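Nucleoporin NUP170 (Chaetomium thermophilum, PDB 5HAX) probably serves as a scaffold nucleoporin of the nuclear pore complex, joining an N-terminal beta-propeller to a C-terminal helical domain. Local coordinates at residues A[237-242]-A[299-304]; A[306-311]-A[321-326]; A[385-390]-A[457-462]; A[184-189]-A[254-259]. All coordinates share one frame; numbering follows the deposited sequence.

Interaction 1: residues A[237-242]-A[299-304]; sequences DTRNLL and IPATEA
Two loops from successive blades of the N-terminal beta-propeller meet here: the tight turn at 237-240, which links strands 230-236 and 241-246 of one blade, and the loop at 299-304, which enters strand 307-313 of the next. The turn ends in a G1 beta bulge, with Asn240 and Leu241 both facing Asp236. Asn240 has a positive phi (56°), a conformation that asparagine tolerates better than most residues. It presents Thr238 and Arg239 to the other loop. In Thr238, OG1 sits between the backbone N and the carbonyl carbon and receives the N-H of Ala301 at 2.9 Å in a nearly straight bond (170°). The same hydroxyl is hydrogen-bonded to Asp236. Alongside, Thr238 CG2 rests 3.8 Å from Pro300 CB. Arg239 suits its place by its length and many N-H groups. Extended from CG to NE, it brings its guanidinium side-on to Ile299 O, which Arg239 NE meets at 3.2 Å and Arg239 NH1 at 2.8 Å, both with the oxygen close to the guanidinium plane. Asp236 forms a salt bridge with NE, and NH2 bonds to Ser305 O, so the group is held along several edges. One face lies against Ala301, whose N is 3.1 Å above the plane and whose small side chain is compatible with this approach. Arg239 NH1 also donates to Ala304 O at 2.8 Å, within that carbonyl's plane.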
loop_
_atom_site.group_PDB
_atom_site.type_symbol
_atom_site.label_atom_id
_atom_site.label_comp_id
_atom_site.label_asym_id
_atom_site.label_seq_id
_atom_site.Cartn_x
_atom_site.Cartn_y
_atom_site.Cartn_z
ATOM N N ASP A 237 6.663 11.976 4.484
ATOM C CA ASP A 237 6.004 12.726 5.551
ATOM C C ASP A 237 6.281 12.132 6.926
ATOM O O ASP A 237 6.345 12.873 7.912
ATOM C CB ASP A 237 4.496 12.770 5.303
ATOM C CG ASP A 237 4.124 13.602 4.092
ATOM O OD1 ASP A 237 4.623 14.739 3.969
ATOM O OD2 ASP A 237 3.329 13.118 3.259
ATOM N N THR A 238 6.442 10.810 7.017
ATOM C CA THR A 238 6.639 10.168 8.314
ATOM C C THR A 238 7.940 10.597 8.976
ATOM O O THR A 238 8.080 10.446 10.195
ATOM C CB THR A 238 6.624 8.644 8.165
ATOM O OG1 THR A 238 7.797 8.209 7.462
ATOM C CG2 THR A 238 5.376 8.182 7.416
ATOM N N ARG A 239 8.893 11.120 8.202
ATOM C CA ARG A 239 10.160 11.608 8.729
ATOM C C ARG A 239 10.365 13.095 8.479
ATOM O O ARG A 239 11.414 13.630 8.856
ATOM C CB ARG A 239 11.326 10.825 8.111
ATOM C CG ARG A 239 11.165 9.313 8.156
ATOM C CD ARG A 239 12.373 8.638 7.539
ATOM N NE ARG A 239 12.111 7.256 7.140
ATOM C CZ ARG A 239 12.462 6.180 7.838
ATOM N NH1 ARG A 239 12.179 4.973 7.368
ATOM N NH2 ARG A 239 13.094 6.297 9.000
ATOM N N ASN A 240 9.393 13.773 7.864
ATOM C CA ASN A 240 9.519 15.184 7.490
ATOM C C ASN A 240 10.747 15.419 6.612
ATOM O O ASN A 240 11.438 16.433 6.737
ATOM C CB ASN A 240 9.555 16.083 8.727
ATOM C CG ASN A 240 8.245 16.076 9.490
ATOM O OD1 ASN A 240 7.174 15.908 8.907
ATOM N ND2 ASN A 240 8.324 16.265 10.800
ATOM N N LEU A 241 11.014 14.484 5.704
ATOM C CA LEU A 241 12.167 14.561 4.822
ATOM C C LEU A 241 11.737 14.782 3.378
ATOM O O LEU A 241 10.617 14.456 2.973
ATOM C CB LEU A 241 13.020 13.290 4.912
ATOM C CG LEU A 241 13.676 12.997 6.262
ATOM C CD1 LEU A 241 14.466 11.701 6.183
ATOM C CD2 LEU A 241 14.573 14.148 6.700
ATOM N N LEU A 242 12.662 15.356 2.611
ATOM C CA LEU A 242 12.535 15.546 1.174
ATOM C C LEU A 242 13.849 15.118 0.539
ATOM O O LEU A 242 14.919 15.520 1.008
ATOM C CB LEU A 242 12.220 17.011 0.845
ATOM C CG LEU A 242 12.075 17.411 -0.624
ATOM C CD1 LEU A 242 10.827 16.800 -1.237
ATOM C CD2 LEU A 242 12.042 18.925 -0.746
ATOM N N ILE A 299 11.370 5.109 1.961
ATOM C CA ILE A 299 10.834 4.058 2.821
ATOM C C ILE A 299 10.366 4.723 4.112
ATOM O O ILE A 299 11.186 5.321 4.820
ATOM C CB ILE A 299 11.882 2.969 3.105
ATOM C CG1 ILE A 299 12.339 2.333 1.786
ATOM C CG2 ILE A 299 11.308 1.911 4.043
ATOM C CD1 ILE A 299 13.531 1.408 1.918
ATOM N N PRO A 300 9.080 4.656 4.455
ATOM C CA PRO A 300 8.585 5.405 5.615
ATOM C C PRO A 300 9.019 4.780 6.934
ATOM O O PRO A 300 9.372 3.602 7.018
ATOM C CB PRO A 300 7.064 5.347 5.445
ATOM C CG PRO A 300 6.827 4.073 4.712
ATOM C CD PRO A 300 8.006 3.894 3.794
ATOM N N ALA A 301 8.980 5.606 7.985
ATOM C CA ALA A 301 9.388 5.149 9.311
ATOM C C ALA A 301 8.457 4.071 9.849
ATOM O O ALA A 301 8.869 3.257 10.683
ATOM C CB ALA A 301 9.442 6.330 10.280
ATOM N N THR A 302 7.204 4.051 9.391
ATOM C CA THR A 302 6.283 2.994 9.795
ATOM C C THR A 302 6.751 1.631 9.307
ATOM O O THR A 302 6.458 0.611 9.943
ATOM C CB THR A 302 4.881 3.292 9.260
ATOM O OG1 THR A 302 4.933 3.431 7.836
ATOM C CG2 THR A 302 4.341 4.575 9.868
ATOM N N GLU A 303 7.481 1.593 8.192
ATOM C CA GLU A 303 7.925 0.341 7.594
ATOM C C GLU A 303 9.281 -0.107 8.126
ATOM O O GLU A 303 9.500 -1.306 8.330
ATOM C CB GLU A 303 7.982 0.483 6.070
ATOM C CG GLU A 303 8.321 -0.808 5.338
ATOM C CD GLU A 303 8.088 -0.712 3.839
ATOM O OE1 GLU A 303 7.901 0.413 3.333
ATOM O OE2 GLU A 303 8.087 -1.763 3.168
ATOM N N ALA A 304 10.195 0.834 8.358
ATOM C CA ALA A 304 11.539 0.496 8.801
ATOM C C ALA A 304 12.144 1.688 9.526
ATOM O O ALA A 304 11.926 2.837 9.132
ATOM C CB ALA A 304 12.423 0.087 7.620
#

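Interaction 2: residues A[306-311]-A[321-326]; sequences KLHLMA and LSATSS
Ala323 CB sits almost squarely over the His308 ring, 3.6 Å from its centroid and 7° off the ring normal, a CH-pi contact for which a methyl is small enough. The imidazole is fixed from its edge: with CG anti to the carbonyl carbon (chi1 -80°), His308 ND1 turns back along its own chain and donates to Lys306 O at 2.6 Å. That oxygen lies near the ring plane, though ND1 approaches it from above the carbonyl plane. Lys306 O is also met by Ser322 CA in a CA-H...O contact and, weakly, by Ala323 N. Beneath the side chains runs the antiparallel pairing of a beta hairpin, strands 307-313 and 318-324 in one propeller blade. A classic beta bulge interrupts it: His308 and Leu309 both face Leu321, whose O takes the N-H of His308 at 2.8 Å and, weakly, that of Leu309. Past the bulge the register is regular, and Leu321 N donates to Leu309 O at 2.9 Å in an almost straight bond (176°). Leu321 puts its side chain on the same face as Leu309, and its CD1 lies 4.1 Å from Ala311 CB, an apolar match for a buried sheet face. Farther out, Arg239, Leu241 and Tyr243 of the preceding blade pack against His308. Asp27 accepts hydrogen bonds from the backbone N-H groups of Lys306 and Leu307, anchoring the start of the strand.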
loop_
_atom_site.group_PDB
_atom_site.type_symbol
_atom_site.label_atom_id
_atom_site.label_comp_id
_atom_site.label_asym_id
_atom_site.label_seq_id
_atom_site.Cartn_x
_atom_site.Cartn_y
_atom_site.Cartn_z
ATOM N N LYS A 306 15.709 2.046 10.301
ATOM C CA LYS A 306 17.021 2.410 9.780
ATOM C C LYS A 306 16.998 2.689 8.279
ATOM O O LYS A 306 17.435 3.759 7.842
ATOM C CB LYS A 306 18.024 1.297 10.099
ATOM C CG LYS A 306 18.286 1.121 11.589
ATOM C CD LYS A 306 19.048 -0.162 11.878
ATOM C CE LYS A 306 19.208 -0.383 13.375
ATOM N NZ LYS A 306 19.755 -1.731 13.690
ATOM N N LEU A 307 16.497 1.749 7.478
ATOM C CA LEU A 307 16.499 1.910 6.026
ATOM C C LEU A 307 15.523 3.010 5.630
ATOM O O LEU A 307 14.307 2.865 5.789
ATOM C CB LEU A 307 16.149 0.591 5.344
ATOM C CG LEU A 307 17.187 -0.522 5.503
ATOM C CD1 LEU A 307 16.672 -1.814 4.890
ATOM C CD2 LEU A 307 18.521 -0.127 4.877
ATOM N N HIS A 308 16.062 4.109 5.100
ATOM C CA HIS A 308 15.283 5.281 4.724
ATOM C C HIS A 308 14.902 5.320 3.251
ATOM O O HIS A 308 13.902 5.956 2.902
ATOM C CB HIS A 308 16.069 6.561 5.035
ATOM C CG HIS A 308 16.014 6.984 6.471
ATOM N ND1 HIS A 308 16.356 6.148 7.511
ATOM C CD2 HIS A 308 15.679 8.169 7.036
ATOM C CE1 HIS A 308 16.222 6.795 8.655
ATOM N NE2 HIS A 308 15.815 8.024 8.394
ATOM N N LEU A 309 15.669 4.672 2.376
ATOM C CA LEU A 309 15.607 5.002 0.960
ATOM C C LEU A 309 16.066 3.819 0.121
ATOM O O LEU A 309 17.031 3.138 0.475
ATOM C CB LEU A 309 16.486 6.226 0.674
ATOM C CG LEU A 309 16.349 6.916 -0.677
ATOM C CD1 LEU A 309 14.988 7.582 -0.795
ATOM C CD2 LEU A 309 17.470 7.928 -0.847
ATOM N N MET A 310 15.370 3.590 -0.991
ATOM C CA MET A 310 15.815 2.671 -2.028
ATOM C C MET A 310 16.265 3.470 -3.242
ATOM O O MET A 310 15.614 4.444 -3.631
ATOM C CB MET A 310 14.707 1.697 -2.441
ATOM C CG MET A 310 15.209 0.547 -3.309
ATOM S SD MET A 310 13.901 -0.349 -4.169
ATOM C CE MET A 310 13.468 0.830 -5.448
ATOM N N ALA A 311 17.379 3.053 -3.837
ATOM C CA ALA A 311 17.911 3.668 -5.045
ATOM C C ALA A 311 18.103 2.585 -6.093
ATOM O O ALA A 311 18.671 1.528 -5.799
ATOM C CB ALA A 311 19.232 4.392 -4.767
ATOM N N LEU A 321 19.535 2.242 1.522
ATOM C CA LEU A 321 20.375 3.126 2.317
ATOM C C LEU A 321 19.724 3.424 3.655
ATOM O O LEU A 321 18.527 3.724 3.729
ATOM C CB LEU A 321 20.643 4.444 1.589
ATOM C CG LEU A 321 21.374 4.306 0.255
ATOM C CD1 LEU A 321 20.391 4.475 -0.887
ATOM C CD2 LEU A 321 22.513 5.308 0.156
ATOM N N SER A 322 20.531 3.352 4.706
ATOM C CA SER A 322 20.139 3.813 6.024
ATOM C C SER A 322 20.509 5.280 6.189
ATOM O O SER A 322 21.302 5.837 5.428
ATOM C CB SER A 322 20.821 2.984 7.112
ATOM O OG SER A 322 22.224 3.192 7.085
ATOM N N ALA A 323 19.913 5.904 7.199
ATOM C CA ALA A 323 20.283 7.246 7.613
ATOM C C ALA A 323 20.179 7.311 9.128
ATOM O O ALA A 323 19.297 6.685 9.720
ATOM C CB ALA A 323 19.392 8.311 6.967
ATOM N N THR A 324 21.088 8.058 9.749
ATOM C CA THR A 324 21.164 8.120 11.201
ATOM C C THR A 324 21.500 9.534 11.638
ATOM O O THR A 324 22.254 10.242 10.964
ATOM C CB THR A 324 22.213 7.146 11.750
ATOM O OG1 THR A 324 23.479 7.396 11.123
ATOM C CG2 THR A 324 21.796 5.707 11.488
ATOM N N SER A 325 20.925 9.938 12.766
ATOM C CA SER A 325 21.229 11.219 13.379
ATOM C C SER A 325 22.450 11.087 14.277
ATOM O O SER A 325 22.754 10.007 14.794
ATOM C CB SER A 325 20.038 11.728 14.191
ATOM O OG SER A 325 20.320 12.988 14.773
ATOM N N SER A 326 23.156 12.204 14.455
ATOM C CA SER A 326 24.322 12.202 15.330
ATOM C C SER A 326 23.925 12.004 16.786
ATOM O O SER A 326 24.703 11.445 17.567
ATOM C CB SER A 326 25.098 13.508 15.168
ATOM O OG SER A 326 25.262 13.837 13.799
#

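Interaction 3: residues A[385-390]-A[457-462]; sequences RFSPGY and LGFGNE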
loop_
_atom_site.group_PDB
_atom_site.type_symbol
_atom_site.label_atom_id
_atom_site.label_comp_id
_atom_site.label_asym_id
_atom_site.label_seq_id
_atom_site.Cartn_x
_atom_site.Cartn_y
_atom_site.Cartn_z
ATOM N N ARG A 385 8.888 1.658 -6.087
ATOM C CA ARG A 385 8.690 0.779 -4.939
ATOM C C ARG A 385 7.507 1.280 -4.127
ATOM O O ARG A 385 7.403 2.479 -3.846
ATOM C CB ARG A 385 9.935 0.703 -4.048
ATOM C CG ARG A 385 9.801 -0.285 -2.888
ATOM C CD ARG A 385 10.917 -0.120 -1.862
ATOM N NE ARG A 385 10.834 -1.116 -0.794
ATOM C CZ ARG A 385 10.068 -1.002 0.290
ATOM N NH1 ARG A 385 9.298 0.064 0.466
ATOM N NH2 ARG A 385 10.065 -1.967 1.201
ATOM N N PHE A 386 6.622 0.357 -3.753
ATOM C CA PHE A 386 5.489 0.643 -2.884
ATOM C C PHE A 386 5.525 -0.306 -1.697
ATOM O O PHE A 386 5.815 -1.496 -1.855
ATOM C CB PHE A 386 4.156 0.492 -3.631
ATOM C CG PHE A 386 4.075 1.300 -4.892
ATOM C CD1 PHE A 386 3.736 2.639 -4.849
ATOM C CD2 PHE A 386 4.332 0.719 -6.121
ATOM C CE1 PHE A 386 3.659 3.386 -6.006
ATOM C CE2 PHE A 386 4.256 1.461 -7.282
ATOM C CZ PHE A 386 3.920 2.796 -7.224
ATOM N N SER A 387 5.249 0.226 -0.508
ATOM C CA SER A 387 5.141 -0.602 0.688
ATOM C C SER A 387 4.130 -1.717 0.434
ATOM O O SER A 387 3.097 -1.477 -0.193
ATOM C CB SER A 387 4.717 0.231 1.900
ATOM O OG SER A 387 5.658 1.250 2.187
ATOM N N PRO A 388 4.412 -2.937 0.923
ATOM C CA PRO A 388 5.544 -3.355 1.754
ATOM C C PRO A 388 6.767 -3.814 0.952
ATOM O O PRO A 388 7.591 -4.556 1.487
ATOM C CB PRO A 388 4.955 -4.516 2.550
ATOM C CG PRO A 388 4.027 -5.162 1.578
ATOM C CD PRO A 388 3.490 -4.060 0.683
ATOM N N GLY A 389 6.882 -3.384 -0.304
ATOM C CA GLY A 389 8.043 -3.722 -1.110
ATOM C C GLY A 389 7.739 -4.097 -2.547
ATOM O O GLY A 389 8.618 -4.604 -3.251
ATOM N N TYR A 390 6.507 -3.861 -2.995
ATOM C CA TYR A 390 6.150 -4.112 -4.387
ATOM C C TYR A 390 7.053 -3.296 -5.307
ATOM O O TYR A 390 7.115 -2.071 -5.194
ATOM C CB TYR A 390 4.684 -3.748 -4.628
ATOM C CG TYR A 390 3.691 -4.386 -3.678
ATOM C CD1 TYR A 390 3.876 -5.678 -3.194
ATOM C CD2 TYR A 390 2.559 -3.689 -3.266
ATOM C CE1 TYR A 390 2.959 -6.253 -2.328
ATOM C CE2 TYR A 390 1.640 -4.255 -2.405
ATOM C CZ TYR A 390 1.841 -5.535 -1.940
ATOM O OH TYR A 390 0.921 -6.090 -1.077
ATOM N N LEU A 457 7.656 -3.824 12.998
ATOM C CA LEU A 457 7.241 -5.186 13.308
ATOM C C LEU A 457 5.753 -5.345 13.029
ATOM O O LEU A 457 4.925 -4.641 13.614
ATOM C CB LEU A 457 7.554 -5.520 14.768
ATOM C CG LEU A 457 8.965 -6.037 15.070
ATOM C CD1 LEU A 457 9.158 -6.176 16.572
ATOM C CD2 LEU A 457 9.230 -7.370 14.375
ATOM N N GLY A 458 5.421 -6.266 12.124
ATOM C CA GLY A 458 4.055 -6.500 11.716
ATOM C C GLY A 458 3.610 -5.711 10.501
ATOM O O GLY A 458 2.578 -6.045 9.907
ATOM N N PHE A 459 4.372 -4.688 10.108
ATOM C CA PHE A 459 3.941 -3.789 9.041
ATOM C C PHE A 459 3.701 -4.529 7.729
ATOM O O PHE A 459 2.719 -4.260 7.031
ATOM C CB PHE A 459 4.987 -2.694 8.841
ATOM C CG PHE A 459 4.683 -1.764 7.701
ATOM C CD1 PHE A 459 3.944 -0.615 7.909
ATOM C CD2 PHE A 459 5.142 -2.040 6.422
ATOM C CE1 PHE A 459 3.664 0.244 6.862
ATOM C CE2 PHE A 459 4.864 -1.185 5.374
ATOM C CZ PHE A 459 4.124 -0.042 5.595
ATOM N N GLY A 460 4.592 -5.449 7.368
ATOM C CA GLY A 460 4.559 -6.042 6.045
ATOM C C GLY A 460 3.761 -7.324 5.938
ATOM O O GLY A 460 3.915 -8.067 4.965
ATOM N N ASN A 461 2.894 -7.598 6.914
ATOM C CA ASN A 461 2.191 -8.880 6.980
ATOM C C ASN A 461 0.990 -8.856 6.034
ATOM O O ASN A 461 -0.148 -8.571 6.414
ATOM C CB ASN A 461 1.769 -9.183 8.411
ATOM C CG ASN A 461 1.359 -10.630 8.598
ATOM O OD1 ASN A 461 1.108 -11.346 7.630
ATOM N ND2 ASN A 461 1.285 -11.066 9.849
ATOM N N GLU A 462 1.264 -9.183 4.766
ATOM C CA GLU A 462 0.199 -9.279 3.768
ATOM C C GLU A 462 -0.855 -10.300 4.171
ATOM O O GLU A 462 -2.051 -10.104 3.921
ATOM C CB GLU A 462 0.772 -9.671 2.409
ATOM C CG GLU A 462 1.678 -8.661 1.744
ATOM C CD GLU A 462 2.021 -9.079 0.329
ATOM O OE1 GLU A 462 1.459 -8.493 -0.619
ATOM O OE2 GLU A 462 2.834 -10.012 0.163
#
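Tyr390 and Glu462 reach for each other tip to tip. In both, CG is anti to the carbonyl carbon (chi1 -53° in Tyr390), and the glutamate chain stays extended beyond CG, so its carboxylate arrives at the edge of the phenol. Tyr390 OH donates to Glu462 OE1 at 2.5 Å, a short bond that meets the oxygen from above the carboxylate plane. Arg487 and Thr411 hold the other oxygen, OE2, and the salt bridge probably keeps the acid ionised. Phe459, from helix 456-459 in the connection between strands 440-445 and 473-478 of the next blade, adopts the other common rotamer, CG anti to the backbone N (chi1 176°), which swings its ring edge onto Ser387: CE2 and CZ both lie 3.8 Å from Ser387 CB. The serine hydroxyl is engaged by Glu303. Between these contacts Pro388 CB rests on Gly460 CA at 3.8 Å. Pro388 CD lies 3.4 Å above one face of the Tyr390 ring, offset toward the rim. The peptide bond before Pro388 is cis, and Gly389 N bonds to Phe386 O at 2.7 Å. This is a type VIa turn, running into a classic beta bulge, that links strands 380-386 and 390-395 of a propeller blade.

Interaction 4: residues A[184-189]-A[254-259]; sequences DGRIFL and YHMEGP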
loop_
_atom_site.group_PDB
_atom_site.type_symbol
_atom_site.label_atom_id
_atom_site.label_comp_id
_atom_site.label_asym_id
_atom_site.label_seq_id
_atom_site.Cartn_x
_atom_site.Cartn_y
_atom_site.Cartn_z
ATOM N N ASP A 184 0.643 18.050 4.542
ATOM C CA ASP A 184 0.127 19.317 5.044
ATOM C C ASP A 184 -0.072 20.359 3.949
ATOM O O ASP A 184 -0.406 21.506 4.261
ATOM C CB ASP A 184 1.070 19.877 6.113
ATOM C CG ASP A 184 1.245 18.936 7.291
ATOM O OD1 ASP A 184 0.253 18.292 7.693
ATOM O OD2 ASP A 184 2.376 18.840 7.812
ATOM N N GLY A 185 0.135 19.998 2.686
ATOM C CA GLY A 185 -0.096 20.911 1.586
ATOM C C GLY A 185 1.100 21.729 1.148
ATOM O O GLY A 185 0.937 22.626 0.311
ATOM N N ARG A 186 2.288 21.464 1.685
ATOM C CA ARG A 186 3.480 22.167 1.227
ATOM C C ARG A 186 3.842 21.713 -0.183
ATOM O O ARG A 186 3.770 20.524 -0.499
ATOM C CB ARG A 186 4.649 21.918 2.181
ATOM C CG ARG A 186 4.399 22.384 3.605
ATOM C CD ARG A 186 5.627 22.193 4.483
ATOM N NE ARG A 186 6.691 23.135 4.152
ATOM C CZ ARG A 186 7.837 23.242 4.821
ATOM N NH1 ARG A 186 8.077 22.463 5.867
ATOM N NH2 ARG A 186 8.745 24.132 4.446
ATOM N N ILE A 187 4.237 22.666 -1.026
ATOM C CA ILE A 187 4.500 22.427 -2.446
ATOM C C ILE A 187 5.967 22.737 -2.723
ATOM O O ILE A 187 6.407 23.879 -2.543
ATOM C CB ILE A 187 3.587 23.283 -3.340
ATOM C CG1 ILE A 187 2.113 22.950 -3.075
ATOM C CG2 ILE A 187 3.926 23.072 -4.811
ATOM C CD1 ILE A 187 1.141 23.901 -3.745
ATOM N N PHE A 188 6.712 21.731 -3.184
ATOM C CA PHE A 188 8.127 21.868 -3.509
ATOM C C PHE A 188 8.356 21.668 -5.005
ATOM O O PHE A 188 7.683 20.857 -5.648
ATOM C CB PHE A 188 8.971 20.861 -2.720
ATOM C CG PHE A 188 8.971 21.096 -1.233
ATOM C CD1 PHE A 188 9.705 22.131 -0.681
ATOM C CD2 PHE A 188 8.244 20.274 -0.388
ATOM C CE1 PHE A 188 9.711 22.347 0.685
ATOM C CE2 PHE A 188 8.246 20.484 0.982
ATOM C CZ PHE A 188 8.982 21.522 1.518
ATOM N N LEU A 189 9.331 22.406 -5.552
ATOM C CA LEU A 189 9.592 22.441 -6.987
ATOM C C LEU A 189 11.072 22.228 -7.281
ATOM O O LEU A 189 11.944 22.647 -6.515
ATOM C CB LEU A 189 9.173 23.782 -7.606
ATOM C CG LEU A 189 7.798 24.350 -7.263
ATOM C CD1 LEU A 189 7.691 25.756 -7.827
ATOM C CD2 LEU A 189 6.683 23.469 -7.800
ATOM N N TYR A 254 16.859 16.631 2.611
ATOM C CA TYR A 254 16.441 17.876 3.241
ATOM C C TYR A 254 15.452 17.560 4.353
ATOM O O TYR A 254 14.631 16.648 4.220
ATOM C CB TYR A 254 15.793 18.825 2.225
ATOM C CG TYR A 254 16.679 19.198 1.058
ATOM C CD1 TYR A 254 16.874 18.321 0.001
ATOM C CD2 TYR A 254 17.309 20.433 1.008
ATOM C CE1 TYR A 254 17.679 18.659 -1.070
ATOM C CE2 TYR A 254 18.116 20.782 -0.060
ATOM C CZ TYR A 254 18.297 19.893 -1.097
ATOM O OH TYR A 254 19.098 20.232 -2.161
ATOM N N HIS A 255 15.527 18.317 5.446
ATOM C CA HIS A 255 14.661 18.121 6.602
ATOM C C HIS A 255 13.787 19.352 6.793
ATOM O O HIS A 255 14.275 20.484 6.716
ATOM C CB HIS A 255 15.478 17.853 7.867
ATOM C CG HIS A 255 14.643 17.684 9.098
ATOM N ND1 HIS A 255 14.655 18.590 10.136
ATOM C CD2 HIS A 255 13.765 16.715 9.453
ATOM C CE1 HIS A 255 13.823 18.185 11.079
ATOM N NE2 HIS A 255 13.270 17.051 10.690
ATOM N N MET A 256 12.497 19.123 7.041
ATOM C CA MET A 256 11.542 20.201 7.290
ATOM C C MET A 256 11.483 20.444 8.796
ATOM O O MET A 256 10.625 19.929 9.514
ATOM C CB MET A 256 10.175 19.846 6.716
ATOM C CG MET A 256 10.169 19.698 5.204
ATOM S SD MET A 256 8.631 19.001 4.579
ATOM C CE MET A 256 9.255 17.621 3.624
ATOM N N GLU A 257 12.430 21.251 9.277
ATOM C CA GLU A 257 12.504 21.566 10.699
ATOM C C GLU A 257 11.374 22.477 11.159
ATOM O O GLU A 257 11.243 22.708 12.365
ATOM C CB GLU A 257 13.854 22.213 11.028
ATOM C CG GLU A 257 14.176 23.457 10.211
ATOM C CD GLU A 257 15.476 24.110 10.634
ATOM O OE1 GLU A 257 16.117 23.608 11.583
ATOM O OE2 GLU A 257 15.859 25.127 10.016
ATOM N N GLY A 258 10.565 22.991 10.237
ATOM C CA GLY A 258 9.436 23.819 10.583
ATOM C C GLY A 258 8.440 23.898 9.446
ATOM O O GLY A 258 8.688 23.415 8.337
ATOM N N PRO A 259 7.284 24.517 9.702
ATOM C CA PRO A 259 6.249 24.607 8.658
ATOM C C PRO A 259 6.663 25.427 7.450
ATOM O O PRO A 259 5.999 25.334 6.409
ATOM C CB PRO A 259 5.068 25.257 9.390
ATOM C CG PRO A 259 5.694 26.004 10.524
ATOM C CD PRO A 259 6.877 25.187 10.948
#
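The polar part centres on the guanidinium of Arg186. Pro259 O stands over the centre of one face, 3.1 Å above the plane, while Phe188 CZ covers the opposite face at 3.6 Å, offset toward the rim. The carbonyl dipole probably suits the positive charge, while the phenylalanine contact is van der Waals. Arg186 NH1 lies 2.7 Å from Gly258 O. Strong polar partners lie just beyond: Glu199 forms a salt bridge with NE, and Lys261 O takes a hydrogen bond from NH2. A bend at chi3 (72°) in an otherwise extended chain turns the guanidinium into this position. These residues join neighbouring blades of the beta-propeller, with Arg186 just before strand 187-190, Phe188 within it and Met256 to Pro259 just after strand 251-255. Van der Waals and sulfur contacts make up the rest. Arg186 NH1 lies beside the start of the methionine chain, 3.5 Å from Met256 CB, while Met256 SD is 3.9 Å from Phe188 CE2. The latter is a Met-aromatic contact, the sulfur standing obliquely 5.0 Å from the Phe188 ring centroid. The flexible, polarisable thioether suits a place between a cation and a ring. Leu242, on the strand next to 251-255, packs on both Phe188 and Met256.

How the interactions relate
All four contacts lie in the beta-propeller. Interaction 2 is buried and lies within one blade, where backbone pairing dominates. Interactions 1, 3 and 4 are partly buried and bridge blades, 1 and 4 through an arginine offered backbone carbonyls. Those two share the hairpin of strands 241-246 and 251-255, whose backbones pair, Asn240 with Met256 and Leu242 with Tyr254. Interaction 1 leads into interaction 2, because Ile299 N bonds to His308 O and Arg239 packs on His308. In the other direction, Glu303 of 299-304 ties interaction 1 to interaction 3 through Arg385 and Ser387. Interaction 3, nearest the chain's centre, differs in chemistry, relying on a phenol-carboxylate bond and ring-edge packing. Interactions 3 and 4 stay about 17 Å apart at their nearest atoms.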